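Paraflagellar rod component (Trypanosoma cruzi, PDB 6XYB) is of unknown function but binds magnesium and is probably a component of the paraflagellar rod in kinetoplastids. Local coordinates at residues L25-E28 / T29-L33. Numbering follows the deposited sequence.
Sequences LREE and TVKLL
Thr-29 and Arg-26 meet where helix 27-36 begins: the Arg-26 side chain crosses Thr-29 at about a right angle, its CG 3.3 Å from Thr-29 OG1, and that hydroxyl oxygen lies at the edge of the guanidinium, in its plane. Arg-26 CG lies in the fork of the backbone N and C bonds (chi1 75°), and the chain then runs extended to NE, which carries the guanidinium over Glu-28, whose CB sits beneath the centre of one face. Arg-26 is the N-cap residue, and its carbonyl oxygen starts the helix as a bifurcated i+3/i+4 acceptor, bonded by Thr-29 N at 3.0 Å, with the donor well above the carbonyl plane, and by Val-30 N at 3.3 Å, in that plane and straighter. Regular helical bonding follows, Lys-31 N to Glu-27 O at 2.9 Å and Leu-32 N to Glu-28 O at 3.1 Å. One turn apart on the exposed side, Glu-27 and Lys-31 run alongside in the same direction; a long salt bridge of 3.5 Å joins Glu-27 OE2 to Lys-31 NZ. With CG anti to the backbone N (chi1 177°), Leu-25 directs its branch inward at the first helical turn: CD1 lies 3.7 Å from Thr-29 CG2, and CG and CD2 both meet Val-30 CG2. A water that accepts from Arg-26 N donates to Thr-29 OG1, tying the residue before the helix to its first turn. Glu-91 then fixes the polar ends, its OE1 forming a salt bridge with Arg-26 NH2 and a hydrogen bond with Thr-29 OG1. Farther out, Leu-25 and Val-30 pack on Met-20 of strand 17-21 and Trp-63 of strand 62-66, and Thr-29 touches Leu-88, so the helix start joins the antiparallel sheet to the end of helix 74-90.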
loop_
_atom_site.group_PDB
_atom_site.type_symbol
_atom_site.label_atom_id
_atom_site.label_comp_id
_atom_site.label_asym_id
_atom_site.label_seq_id
_atom_site.Cartn_x
_atom_site.Cartn_y
_atom_site.Cartn_z
ATOM N N LEU C 25 -16.728 3.129 -14.425
ATOM C CA LEU C 25 -16.312 4.544 -14.322
ATOM C C LEU C 25 -17.136 5.360 -15.328
ATOM O O LEU C 25 -17.037 5.100 -16.522
ATOM C CB LEU C 25 -14.800 4.586 -14.584
ATOM C CG LEU C 25 -14.173 5.970 -14.592
ATOM C CD1 LEU C 25 -14.410 6.692 -13.273
ATOM C CD2 LEU C 25 -12.677 5.908 -14.903
ATOM N N ARG C 26 -17.912 6.337 -14.850
ATOM C CA ARG C 26 -18.744 7.143 -15.736
ATOM C C ARG C 26 -18.014 8.402 -16.219
ATOM O O ARG C 26 -17.110 8.907 -15.508
ATOM C CB ARG C 26 -20.087 7.442 -15.067
ATOM C CG ARG C 26 -20.014 8.493 -13.989
ATOM C CD ARG C 26 -21.348 8.799 -13.428
ATOM N NE ARG C 26 -21.160 9.778 -12.371
ATOM C CZ ARG C 26 -22.094 10.655 -11.986
ATOM N NH1 ARG C 26 -23.246 10.697 -12.615
ATOM N NH2 ARG C 26 -21.852 11.486 -10.984
ATOM N N GLU C 27 -18.416 8.926 -17.390
ATOM C CA GLU C 27 -17.692 10.093 -17.955
ATOM C C GLU C 27 -17.835 11.286 -16.993
ATOM O O GLU C 27 -16.935 12.138 -16.940
ATOM C CB GLU C 27 -18.150 10.319 -19.387
ATOM C CG GLU C 27 -17.092 11.102 -20.165
ATOM C CD GLU C 27 -17.218 11.153 -21.680
ATOM O OE1 GLU C 27 -17.993 10.348 -22.224
ATOM O OE2 GLU C 27 -16.533 12.003 -22.317
ATOM N N GLU C 28 -18.982 11.405 -16.329
ATOM C CA GLU C 28 -19.219 12.545 -15.410
ATOM C C GLU C 28 -18.087 12.547 -14.362
ATOM O O GLU C 28 -17.681 13.630 -13.926
ATOM C CB GLU C 28 -20.663 12.456 -14.882
ATOM C CG GLU C 28 -21.776 12.593 -15.957
ATOM C CD GLU C 28 -22.123 11.335 -16.755
ATOM O OE1 GLU C 28 -21.394 10.327 -16.668
ATOM O OE2 GLU C 28 -23.163 11.281 -17.430
ATOM N N THR C 29 -17.636 11.357 -13.903
ATOM C CA THR C 29 -16.626 11.272 -12.841
ATOM C C THR C 29 -15.254 11.696 -13.398
ATOM O O THR C 29 -14.484 12.413 -12.704
ATOM C CB THR C 29 -16.564 9.839 -12.316
ATOM O OG1 THR C 29 -17.818 9.545 -11.716
ATOM C CG2 THR C 29 -15.443 9.657 -11.326
ATOM N N VAL C 30 -14.979 11.264 -14.629
ATOM C CA VAL C 30 -13.726 11.603 -15.331
ATOM C C VAL C 30 -13.674 13.139 -15.420
ATOM O O VAL C 30 -12.630 13.745 -15.179
ATOM C CB VAL C 30 -13.677 10.870 -16.676
ATOM C CG1 VAL C 30 -12.464 11.320 -17.480
ATOM C CG2 VAL C 30 -13.685 9.332 -16.492
ATOM N N LYS C 31 -14.763 13.733 -15.878
ATOM C CA LYS C 31 -14.856 15.205 -16.084
ATOM C C LYS C 31 -14.654 15.934 -14.749
ATOM O O LYS C 31 -13.949 16.930 -14.720
ATOM C CB LYS C 31 -16.175 15.594 -16.747
ATOM C CG LYS C 31 -16.258 15.226 -18.223
ATOM C CD LYS C 31 -15.064 15.632 -19.104
ATOM C CE LYS C 31 -15.186 15.156 -20.536
ATOM N NZ LYS C 31 -16.577 15.272 -21.007
ATOM N N LEU C 32 -15.178 15.396 -13.640
ATOM C CA LEU C 32 -14.990 16.043 -12.334
ATOM C C LEU C 32 -13.495 15.979 -11.987
ATOM O O LEU C 32 -12.927 16.957 -11.503
ATOM C CB LEU C 32 -15.840 15.293 -11.304
ATOM C CG LEU C 32 -15.802 15.791 -9.868
ATOM C CD1 LEU C 32 -17.154 15.542 -9.202
ATOM C CD2 LEU C 32 -14.694 15.138 -9.061
ATOM N N LEU C 33 -12.864 14.838 -12.190
ATOM C CA LEU C 33 -11.415 14.733 -11.908
ATOM C C LEU C 33 -10.561 15.611 -12.826
ATOM O O LEU C 33 -9.563 16.177 -12.335
ATOM C CB LEU C 33 -10.943 13.300 -11.987
ATOM C CG LEU C 33 -11.488 12.387 -10.906
ATOM C CD1 LEU C 33 -10.979 11.002 -11.161
ATOM C CD2 LEU C 33 -11.058 12.883 -9.547
HETATM O O HOH W 1 -17.977 6.627 -11.616
#